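Inositol 2-dehydrogenase (PDB 4HKT) catalyses the NAD-dependent oxidation of myo-inositol to 2-keto-myo-inositol (scyllo-inosose), the first step in the degradation of myo-inositol to acetyl-CoA. Local coordinates at residues 209-214 against 227-232; 125-130 against 284-289; 142-147 against 220-225; 76-81 against 100-105. One frame throughout, in Å; residues are numbered along the deposited sequence. Where two conformers were deposited one is given.

Interaction 1: residues 209-214 against 227-232; sequences YDSVSV and SNSRRA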
# COMPACT_ATOMS: atom_id res chain seq x y z
N TYR B 209 22.90 -25.69 2.74
CA TYR B 209 22.54 -24.83 1.68
C TYR B 209 21.99 -23.59 2.34
O TYR B 209 21.52 -23.64 3.50
CB TYR B 209 21.44 -25.50 0.82
CG TYR B 209 21.87 -26.75 0.06
CD1 TYR B 209 22.64 -26.66 -1.10
CD2 TYR B 209 21.45 -28.03 0.47
CE1 TYR B 209 23.03 -27.79 -1.81
CE2 TYR B 209 21.83 -29.16 -0.24
CZ TYR B 209 22.62 -29.03 -1.38
OH TYR B 209 22.95 -30.17 -2.08
N ASP B 210 21.93 -22.49 1.59
CA ASP B 210 21.39 -21.23 2.12
C ASP B 210 20.24 -20.59 1.36
O ASP B 210 19.69 -19.58 1.81
CB ASP B 210 22.53 -20.22 2.34
CG ASP B 210 23.20 -19.79 1.04
OD1 ASP B 210 22.51 -19.66 -0.03
OD2 ASP B 210 24.45 -19.57 1.09
N SER B 211 19.88 -21.17 0.22
CA SER B 211 18.85 -20.65 -0.66
C SER B 211 18.12 -21.85 -1.29
O SER B 211 18.73 -22.66 -2.00
CB SER B 211 19.47 -19.82 -1.77
OG SER B 211 20.27 -18.77 -1.23
N VAL B 212 16.81 -21.99 -0.99
CA VAL B 212 16.08 -23.20 -1.35
C VAL B 212 14.68 -22.85 -1.82
O VAL B 212 14.08 -21.85 -1.39
CB VAL B 212 16.00 -24.25 -0.20
CG1 VAL B 212 17.38 -24.67 0.26
CG2 VAL B 212 15.24 -23.73 1.00
N SER B 213 14.15 -23.71 -2.67
CA SER B 213 12.83 -23.58 -3.25
C SER B 213 12.19 -24.97 -3.17
O SER B 213 12.85 -25.99 -3.44
CB SER B 213 12.93 -23.18 -4.70
OG SER B 213 13.65 -21.99 -4.91
N VAL B 214 10.92 -25.02 -2.76
CA VAL B 214 10.22 -26.30 -2.59
C VAL B 214 8.81 -26.22 -3.18
O VAL B 214 8.20 -25.20 -3.11
CB VAL B 214 10.10 -26.70 -1.13
CG1 VAL B 214 9.55 -28.11 -1.01
CG2 VAL B 214 11.44 -26.65 -0.42
N SER B 227 9.66 -20.58 -0.75
CA SER B 227 10.96 -19.95 -1.04
C SER B 227 11.65 -19.54 0.28
O SER B 227 11.03 -18.89 1.10
CB SER B 227 10.67 -18.68 -1.84
OG SER B 227 11.81 -17.99 -2.23
N ASN B 228 12.91 -19.92 0.47
CA ASN B 228 13.65 -19.55 1.69
C ASN B 228 14.99 -19.00 1.29
O ASN B 228 15.65 -19.59 0.43
CB ASN B 228 14.00 -20.76 2.53
CG ASN B 228 12.88 -21.32 3.38
OD1 ASN B 228 13.13 -22.30 4.10
ND2 ASN B 228 11.70 -20.73 3.38
N SER B 229 15.43 -17.94 1.98
CA SER B 229 16.79 -17.43 1.89
C SER B 229 17.29 -17.12 3.31
O SER B 229 16.56 -16.61 4.17
CB SER B 229 16.88 -16.15 1.05
OG SER B 229 18.23 -15.61 1.09
N ARG B 230 18.54 -17.48 3.55
CA ARG B 230 19.12 -17.20 4.84
C ARG B 230 19.41 -15.72 5.12
O ARG B 230 19.74 -15.40 6.26
CB ARG B 230 20.42 -18.00 5.01
CG ARG B 230 20.23 -19.44 5.46
CD ARG B 230 19.49 -19.56 6.77
NE ARG B 230 19.63 -20.87 7.36
CZ ARG B 230 19.07 -21.26 8.49
NH1 ARG B 230 18.31 -20.42 9.18
NH2 ARG B 230 19.25 -22.50 8.94
N ARG B 231 19.36 -14.83 4.13
CA ARG B 231 19.80 -13.44 4.31
C ARG B 231 18.99 -12.48 3.47
O ARG B 231 18.90 -12.64 2.22
CB ARG B 231 21.29 -13.27 3.92
CG ARG B 231 21.84 -11.86 4.16
CD ARG B 231 21.96 -10.97 2.92
NE ARG B 231 22.94 -11.48 1.93
CZ ARG B 231 22.59 -12.12 0.81
NH1 ARG B 231 21.28 -12.30 0.54
NH2 ARG B 231 23.51 -12.57 -0.05
N ALA B 232 18.41 -11.47 4.14
CA ALA B 232 17.70 -10.37 3.50
C ALA B 232 18.10 -9.08 4.22
O ALA B 232 17.86 -8.97 5.43
CB ALA B 232 16.22 -10.57 3.62
O HOH W 1 21.54 -22.73 6.21
O HOH W 2 19.06 -16.30 -1.31
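Val212 and Asn228 face each other across a beta hairpin of the C-terminal domain, an antiparallel hydrogen-bonded pair in which each backbone N-H reaches the other residue's carbonyl. Val212 N donates to Asn228 O at 3.0 Å, and Asn228 N to Val212 O at 2.9 Å. Beyond the last paired strand residues the ladder runs on by one more bond, Arg230 N to Asp210 O. On the face of the sheet turned to helix 168-184, Val212 CG2 lies 3.6 Å from Asn228 CB, the two side chains crossing obliquely. Asn228 CG stands anti to the carbonyl carbon (chi1 -79°), and the amide is bonded to that helix: OD1 accepts from Thr173, while ND2 is shared between Asp176 and its own neighbour Ser227 O, the latter met at 3.0 Å from above the carbonyl plane. An alanine here would keep the CB contact with Val212 but would probably leave Thr173 and Asp176 without their amide partner and weaken the tie between sheet and helix. Arg230 packs its CB and CG against Asp210 and sends its guanidinium on to Asp171 and Asp153; water 1 joins its NE to Tyr209 O. Asp210 and Ser211 both face Ala196 of the neighbouring strand 188-196, a classic beta bulge, and the Asp210 carboxylate accepts backbone N-H groups of Leu198, Ile199 and Asp200. The Ser211 and Ser213 face meets the second subunit. There Ser211 OG donates to Asp210 OD1 at 2.7 Å, and water 2 spans the 4.4 Å between Ser211 OG and Ser229 OG.

Interaction 2: residues 125-130 against 284-289; sequences FDPHFM and YANEIE. With EDO (1,2-ethanediol), chain V.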
# COMPACT_ATOMS: atom_id res chain seq x y z
N PHE B 125 -0.01 -19.04 15.50
CA PHE B 125 -0.68 -18.17 16.50
C PHE B 125 -0.52 -16.68 16.21
O PHE B 125 -1.01 -15.83 16.97
CB PHE B 125 -0.16 -18.52 17.91
CG PHE B 125 -0.50 -19.89 18.34
CD1 PHE B 125 -1.78 -20.21 18.70
CD2 PHE B 125 0.46 -20.90 18.34
CE1 PHE B 125 -2.12 -21.50 19.09
CE2 PHE B 125 0.13 -22.18 18.73
CZ PHE B 125 -1.17 -22.49 19.09
N ASP B 126 0.17 -16.35 15.12
CA ASP B 126 0.30 -14.96 14.67
C ASP B 126 -1.08 -14.42 14.29
O ASP B 126 -1.83 -15.09 13.55
CB ASP B 126 1.22 -14.88 13.44
CG ASP B 126 1.38 -13.48 12.95
OD1 ASP B 126 1.86 -12.62 13.76
OD2 ASP B 126 0.94 -13.22 11.80
N PRO B 127 -1.43 -13.19 14.75
CA PRO B 127 -2.79 -12.71 14.44
C PRO B 127 -3.06 -12.57 12.94
O PRO B 127 -4.16 -12.84 12.50
CB PRO B 127 -2.87 -11.35 15.13
CG PRO B 127 -1.74 -11.30 16.08
CD PRO B 127 -0.66 -12.21 15.53
N HIS B 128 -2.04 -12.21 12.17
CA HIS B 128 -2.19 -12.04 10.72
C HIS B 128 -2.34 -13.35 10.00
O HIS B 128 -3.26 -13.55 9.19
CB HIS B 128 -1.02 -11.21 10.17
CG HIS B 128 -0.64 -10.10 11.10
ND1 HIS B 128 -1.39 -8.95 11.20
CD2 HIS B 128 0.31 -10.02 12.05
CE1 HIS B 128 -0.87 -8.18 12.13
NE2 HIS B 128 0.14 -8.81 12.69
N PHE B 129 -1.46 -14.30 10.32
CA PHE B 129 -1.59 -15.61 9.72
C PHE B 129 -2.87 -16.35 10.14
O PHE B 129 -3.47 -17.06 9.32
CB PHE B 129 -0.37 -16.47 9.98
CG PHE B 129 0.93 -15.89 9.47
CD1 PHE B 129 0.97 -15.01 8.39
CD2 PHE B 129 2.12 -16.24 10.07
CE1 PHE B 129 2.16 -14.49 7.96
CE2 PHE B 129 3.33 -15.76 9.61
CZ PHE B 129 3.35 -14.89 8.53
N MSE B 130 -3.30 -16.15 11.38
CA MSE B 130 -4.54 -16.79 11.88
C MSE B 130 -5.73 -16.28 11.12
O MSE B 130 -6.64 -17.05 10.76
CB MSE B 130 -4.78 -16.53 13.38
CG MSE B 130 -4.02 -17.47 14.26
SE MSE B 130 -4.36 -17.07 16.18
CE MSE B 130 -6.27 -17.56 16.25
N TYR B 284 3.66 -15.43 20.31
CA TYR B 284 4.11 -16.11 21.54
C TYR B 284 3.09 -15.95 22.70
O TYR B 284 2.88 -16.89 23.45
CB TYR B 284 5.48 -15.63 21.97
CG TYR B 284 6.57 -15.96 20.97
CD1 TYR B 284 6.85 -17.28 20.63
CD2 TYR B 284 7.31 -14.95 20.35
CE1 TYR B 284 7.84 -17.58 19.69
CE2 TYR B 284 8.29 -15.24 19.42
CZ TYR B 284 8.56 -16.55 19.10
OH TYR B 284 9.56 -16.84 18.20
N ALA B 285 2.44 -14.79 22.82
CA ALA B 285 1.38 -14.64 23.83
C ALA B 285 0.22 -15.59 23.56
O ALA B 285 -0.26 -16.27 24.48
CB ALA B 285 0.88 -13.20 23.90
N ASN B 286 -0.21 -15.66 22.29
CA ASN B 286 -1.37 -16.44 21.93
C ASN B 286 -1.10 -17.93 22.12
O ASN B 286 -2.00 -18.72 22.48
CB ASN B 286 -1.74 -16.18 20.46
CG ASN B 286 -2.39 -14.83 20.24
OD1 ASN B 286 -2.84 -14.17 21.18
ND2 ASN B 286 -2.46 -14.41 18.96
N GLU B 287 0.13 -18.31 21.82
CA GLU B 287 0.59 -19.68 21.91
C GLU B 287 0.54 -20.20 23.36
O GLU B 287 -0.02 -21.25 23.63
CB GLU B 287 2.03 -19.70 21.39
CG GLU B 287 2.82 -20.97 21.51
CD GLU B 287 4.21 -20.77 20.91
OE1 GLU B 287 4.99 -19.98 21.46
OE2 GLU B 287 4.51 -21.36 19.87
N ILE B 288 1.10 -19.42 24.28
CA ILE B 288 1.03 -19.74 25.71
C ILE B 288 -0.44 -19.78 26.13
O ILE B 288 -0.88 -20.74 26.80
CB ILE B 288 1.84 -18.77 26.58
CG1 ILE B 288 3.34 -18.85 26.26
CG2 ILE B 288 1.64 -19.06 28.08
CD1 ILE B 288 4.00 -20.21 26.43
N GLU B 289 -1.21 -18.82 25.66
CA GLU B 289 -2.65 -18.80 25.95
C GLU B 289 -3.32 -20.08 25.50
O GLU B 289 -4.07 -20.69 26.25
CB GLU B 289 -3.32 -17.58 25.33
CG GLU B 289 -4.80 -17.44 25.62
CD GLU B 289 -5.42 -16.27 24.86
OE1 GLU B 289 -4.77 -15.20 24.74
OE2 GLU B 289 -6.53 -16.43 24.33
C1 EDO V . -4.91 -17.69 21.66
O1 EDO V . -4.77 -18.66 22.67
C2 EDO V . -4.89 -18.42 20.34
O2 EDO V . -4.90 -17.49 19.27
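Phe125 and Asn286 bring the two backbones nearest, their CA atoms 5.7 Å apart, where the residues leading into helix 127-137 pass beside helix 281-297. The first segment starts in a short turn and enters its helix at Pro127, whereas 284-289 is helical throughout. Asp126 is the N-cap: its OD2 accepts from Phe129 N at 3.0 Å and, weakly, from His128 N, while OD1 forms a salt bridge with Arg279. One direct hydrogen bond links the segments, from Asn286 ND2 to Phe125 O at 2.8 Å. It is nearly straight (167° at the hydrogen), and the acceptor lies close to the amide plane, which should fix the rotation of the amide. Helix 281-297 also packs on helix 13-24, the first helix of the Rossmann domain, where the Tyr284 ring meets His18 edge-to-face. Phe125 CG stands anti to the carbonyl carbon (chi1 -64°), and the ring is laid over the backbone of Glu287. Glu287 CA sits 3.8 Å from the ring centroid, over the face, as a CH-pi contact, and Glu287 CB comes 3.6 Å from CD2 at the rim. An alanine in place of Phe125 would keep the carbonyl bond but would probably open a gap beside Glu287 and Pro303. At the ring edge, near its plane, lies C2 of a 1,2-ethanediol, probably from the crystallisation liquor, whose O1 donates to Asn286 O at 2.8 Å and whose O2 lies 3.2 Å from SE of Met130, present as selenomethionine.

Interaction 3: residues 142-147 against 220-225; sequences GEVEMV and SGKQAI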
# COMPACT_ATOMS: atom_id res chain seq x y z
N GLY B 142 -13.10 -19.65 -1.38
CA GLY B 142 -13.55 -20.90 -1.99
C GLY B 142 -12.58 -22.03 -1.68
O GLY B 142 -11.99 -22.03 -0.61
N GLU B 143 -12.40 -22.97 -2.61
CA GLU B 143 -11.50 -24.10 -2.38
C GLU B 143 -10.05 -23.64 -2.54
O GLU B 143 -9.73 -22.92 -3.47
CB GLU B 143 -11.77 -25.26 -3.36
CG GLU B 143 -12.76 -26.32 -2.89
CD GLU B 143 -12.28 -27.08 -1.67
OE1 GLU B 143 -11.26 -27.85 -1.76
OE2 GLU B 143 -12.90 -26.87 -0.61
N VAL B 144 -9.18 -24.06 -1.63
CA VAL B 144 -7.75 -23.71 -1.73
C VAL B 144 -7.21 -24.35 -3.00
O VAL B 144 -7.56 -25.47 -3.31
CB VAL B 144 -6.99 -24.21 -0.50
CG1 VAL B 144 -5.47 -24.12 -0.70
CG2 VAL B 144 -7.39 -23.40 0.70
N GLU B 145 -6.41 -23.60 -3.76
CA GLU B 145 -5.74 -24.16 -4.95
C GLU B 145 -4.17 -24.08 -4.86
O GLU B 145 -3.48 -25.08 -5.03
CB GLU B 145 -6.26 -23.42 -6.18
CG GLU B 145 -7.71 -23.80 -6.49
CD GLU B 145 -8.40 -23.03 -7.60
OE1 GLU B 145 -7.83 -22.10 -8.28
OE2 GLU B 145 -9.61 -23.36 -7.74
N MSE B 146 -3.62 -22.89 -4.62
CA MSE B 146 -2.16 -22.70 -4.74
C MSE B 146 -1.70 -21.78 -3.63
O MSE B 146 -2.27 -20.72 -3.44
CB MSE B 146 -1.83 -22.09 -6.11
CG MSE B 146 -2.37 -22.99 -7.23
SE MSE B 146 -1.85 -22.34 -8.99
CE MSE B 146 -0.00 -22.97 -8.79
N VAL B 147 -0.71 -22.21 -2.88
CA VAL B 147 -0.18 -21.49 -1.72
C VAL B 147 1.22 -21.03 -2.08
O VAL B 147 1.97 -21.78 -2.72
CB VAL B 147 -0.09 -22.43 -0.50
CG1 VAL B 147 0.68 -21.80 0.66
CG2 VAL B 147 -1.48 -22.85 -0.08
N SER B 220 -5.18 -34.18 -3.93
CA SER B 220 -6.16 -33.57 -4.82
C SER B 220 -5.49 -32.64 -5.85
O SER B 220 -6.15 -32.12 -6.77
CB SER B 220 -7.19 -32.83 -3.97
OG SER B 220 -6.58 -31.86 -3.17
N GLY B 221 -4.17 -32.42 -5.73
CA GLY B 221 -3.43 -31.62 -6.68
C GLY B 221 -3.09 -30.21 -6.27
O GLY B 221 -2.41 -29.50 -7.03
N LYS B 222 -3.61 -29.78 -5.11
CA LYS B 222 -3.29 -28.48 -4.55
C LYS B 222 -1.77 -28.38 -4.36
O LYS B 222 -1.14 -29.38 -4.02
CB LYS B 222 -3.97 -28.23 -3.22
CG LYS B 222 -5.46 -28.32 -3.21
CD LYS B 222 -5.98 -28.31 -1.78
CE LYS B 222 -7.49 -28.02 -1.70
NZ LYS B 222 -8.33 -29.17 -2.06
N GLN B 223 -1.22 -27.20 -4.64
CA GLN B 223 0.22 -26.97 -4.60
C GLN B 223 0.66 -25.82 -3.69
O GLN B 223 0.02 -24.75 -3.66
CB GLN B 223 0.71 -26.71 -6.00
CG GLN B 223 0.53 -27.89 -6.96
CD GLN B 223 0.34 -27.42 -8.39
OE1 GLN B 223 1.23 -26.84 -8.96
NE2 GLN B 223 -0.83 -27.66 -8.96
N ALA B 224 1.78 -26.03 -3.01
CA ALA B 224 2.39 -25.02 -2.16
C ALA B 224 3.82 -24.85 -2.60
O ALA B 224 4.54 -25.80 -2.71
CB ALA B 224 2.35 -25.42 -0.69
N ILE B 225 4.18 -23.62 -2.91
CA ILE B 225 5.51 -23.28 -3.24
C ILE B 225 6.11 -22.56 -2.05
O ILE B 225 5.49 -21.65 -1.48
CB ILE B 225 5.51 -22.30 -4.41
CG1 ILE B 225 4.85 -22.89 -5.63
CG2 ILE B 225 6.92 -21.93 -4.80
CD1 ILE B 225 4.72 -21.90 -6.79
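Lys222 reaches Glu143 through a chain that leaves with CG anti to the carbonyl carbon (chi1 -58°) and turns only at its last torsion (chi4 77°). Glu143 bends at chi2 (-64°), which turns CD aside; the two side chains cross at about a right angle. The salt bridge from Lys222 NZ to Glu143 OE1 is long, 3.2 Å; the stronger partner of NZ is Glu186. On the way, CG, CD and CE of Lys222 run past Val144 O, with CE as close as 3.0 Å. These groups stand at the start of two adjacent parallel strands, 144-152 and 223-229, of the mixed sheet of the C-terminal domain. Their bonds interleave in the parallel manner: Gln223 N donates to Glu145 O, Val147 N to Gln223 O, and Ile225 N to Val147 O at 2.9 Å. Glu145 and Met146 together face His243 on the other flanking strand, a classic beta bulge. On one face Val147 CB and Ala224 CB touch at 3.9 Å beneath helix 168-184. On the other face Met146 and Gln223 lie side by side, pointing the same way, against the second subunit; Glu145 forms a salt bridge with Arg231 of that subunit. The Gln223 amide is gripped from both chains: OE1 accepts from Ser213 of the second subunit, and NE2 donates to Ser211 O there and to Gly221 O of its own chain, at 3.1 Å and nearly in line with that carbonyl.

Interaction 4: residues 76-81 against 100-105; sequences HADLIE and AERVRA. With EDO (1,2-ethanediol), chain U.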
# COMPACT_ATOMS: atom_id res chain seq x y z
N HIS B 76 15.82 -32.24 23.36
CA HIS B 76 14.36 -32.19 23.27
C HIS B 76 13.65 -33.50 23.51
O HIS B 76 12.76 -33.56 24.37
CB HIS B 76 13.92 -31.54 21.95
CG HIS B 76 14.25 -30.08 21.91
ND1 HIS B 76 13.84 -29.22 20.91
CD2 HIS B 76 14.95 -29.31 22.79
CE1 HIS B 76 14.28 -28.01 21.16
NE2 HIS B 76 14.95 -28.04 22.30
N ALA B 77 13.99 -34.55 22.77
CA ALA B 77 13.15 -35.74 22.84
C ALA B 77 13.21 -36.39 24.24
O ALA B 77 12.19 -36.86 24.78
CB ALA B 77 13.49 -36.73 21.75
N ASP B 78 14.40 -36.40 24.80
CA ASP B 78 14.61 -36.99 26.12
C ASP B 78 13.87 -36.17 27.18
O ASP B 78 13.26 -36.72 28.08
CB ASP B 78 16.11 -37.00 26.44
CG ASP B 78 16.87 -38.09 25.71
OD1 ASP B 78 16.24 -38.98 25.11
OD2 ASP B 78 18.12 -38.07 25.73
N LEU B 79 13.92 -34.86 27.06
CA LEU B 79 13.25 -34.01 28.02
C LEU B 79 11.74 -34.14 27.93
O LEU B 79 11.05 -34.20 28.97
CB LEU B 79 13.69 -32.57 27.89
CG LEU B 79 15.06 -32.30 28.48
CD1 LEU B 79 15.48 -30.90 28.11
CD2 LEU B 79 15.08 -32.48 30.01
N ILE B 80 11.20 -34.26 26.71
CA ILE B 80 9.77 -34.51 26.53
C ILE B 80 9.39 -35.82 27.22
O ILE B 80 8.43 -35.87 27.98
CB ILE B 80 9.35 -34.55 25.04
CG1 ILE B 80 9.53 -33.18 24.39
CG2 ILE B 80 7.91 -35.01 24.92
CD1 ILE B 80 9.58 -33.22 22.86
N GLU B 81 10.14 -36.89 26.98
CA GLU B 81 9.80 -38.18 27.61
C GLU B 81 9.85 -38.12 29.15
O GLU B 81 8.97 -38.65 29.83
CB GLU B 81 10.74 -39.28 27.10
CG GLU B 81 10.50 -39.67 25.66
CD GLU B 81 11.51 -40.66 25.11
OE1 GLU B 81 12.63 -40.77 25.67
OE2 GLU B 81 11.20 -41.30 24.07
N ALA B 100 13.49 -38.87 12.58
CA ALA B 100 12.05 -39.11 12.63
C ALA B 100 11.69 -40.35 13.46
O ALA B 100 10.65 -40.41 14.13
CB ALA B 100 11.48 -39.22 11.21
N GLU B 101 12.57 -41.36 13.41
CA GLU B 101 12.39 -42.54 14.22
C GLU B 101 12.43 -42.19 15.73
O GLU B 101 11.56 -42.63 16.48
CB GLU B 101 13.47 -43.59 13.91
CG GLU B 101 13.13 -44.95 14.49
CD GLU B 101 12.11 -45.76 13.65
OE1 GLU B 101 11.05 -45.23 13.20
OE2 GLU B 101 12.39 -46.97 13.43
N ARG B 102 13.41 -41.41 16.14
CA ARG B 102 13.42 -40.87 17.54
C ARG B 102 12.15 -40.11 17.91
O ARG B 102 11.65 -40.22 19.06
CB ARG B 102 14.61 -39.92 17.72
CG ARG B 102 14.88 -39.40 19.12
CD ARG B 102 15.23 -40.53 20.09
NE ARG B 102 15.19 -40.12 21.49
CZ ARG B 102 14.12 -40.20 22.29
NH1 ARG B 102 12.93 -40.65 21.85
NH2 ARG B 102 14.24 -39.86 23.56
N VAL B 103 11.64 -39.30 16.97
CA VAL B 103 10.41 -38.52 17.22
C VAL B 103 9.26 -39.47 17.48
O VAL B 103 8.48 -39.29 18.40
CB VAL B 103 10.05 -37.59 16.04
CG1 VAL B 103 8.69 -36.96 16.29
CG2 VAL B 103 11.15 -36.56 15.80
N ARG B 104 9.13 -40.48 16.64
CA ARG B 104 8.13 -41.54 16.79
C ARG B 104 8.16 -42.24 18.13
O ARG B 104 7.12 -42.47 18.75
CB ARG B 104 8.23 -42.56 15.64
CG ARG B 104 7.55 -42.09 14.34
CD ARG B 104 7.46 -43.23 13.32
NE ARG B 104 8.79 -43.50 12.79
CZ ARG B 104 9.33 -42.92 11.71
NH1 ARG B 104 8.64 -42.05 10.96
NH2 ARG B 104 10.57 -43.27 11.36
N ALA B 105 9.36 -42.56 18.60
CA ALA B 105 9.54 -43.18 19.90
C ALA B 105 9.07 -42.25 21.01
O ALA B 105 8.43 -42.67 21.95
CB ALA B 105 11.01 -43.55 20.12
C1 EDO U . 15.26 -39.86 29.27
O1 EDO U . 15.05 -40.29 30.62
C2 EDO U . 14.01 -40.06 28.43
O2 EDO U . 13.68 -41.44 28.20
O HOH W 3 17.37 -38.56 22.07
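Arg102 crosses from helix 100-105 to Ala77, Asp78 and Glu81 on helix 76-81. From CB the chain leaves with CG anti to the backbone N (chi1 -173°) and bends at chi2 (63°), bringing CD round. CG passes 4.0 Å from Ala77 CB. NE donates to water 3, which in turn gives a long bond to Asp78 OD1. CZ comes 3.6 Å from Ala77 CB, a methyl that sits over the centre of one guanidinium face. At the tip the terminal nitrogens divide two carboxylates between them. NH2 is held twice, by Asp78 OD1 at 2.7 Å, almost exactly in the guanidinium plane, and by a weak bond to Glu81 OE1. NH1 donates to Glu81 OE2 at 2.9 Å, from above that carboxylate's plane. Glu81 meets the arginine tip to tip, carboxylate and guanidinium planes 44° apart, whereas Asp78 crosses it at about a right angle. This three-residue network probably limits rotation of the guanidinium about CD-NE, and the one positive charge probably offsets part of the repulsion between the two carboxylates. Glu81 OE1 also accepts from O2 of a 1,2-ethanediol, probably from the crystallisation liquor, at 2.8 Å. The two helices run almost parallel, their axes 10.0 Å apart, as successive helices of the Rossmann fold joined through strand 89-93. Ile80 of the first packs on Ile69 of strand 66-69, while Val103 of the second meets Leu309 and Leu312 of helix 305-324.

From the N terminus, interaction 4 closes first and locally, tying two successive helices of the Rossmann domain before the other three contacts begin. Interaction 2 then opens at 125-130 and closes only at 284-289, so its long loop contains both remaining contacts and brings the start of helix 127-137 back against helix 281-297. Within that loop interactions 3 and 1 cross: 142-147, 209-214, 220-225 and 227-232 follow in order, with partners alternating. Both use strand 223-229, which has 144-152 on one side and 211-218 on the other, and they touch where Val214 O meets Ile225 CG2. Both also reach the second subunit, whereas interaction 4 touches no other chain of the assembly.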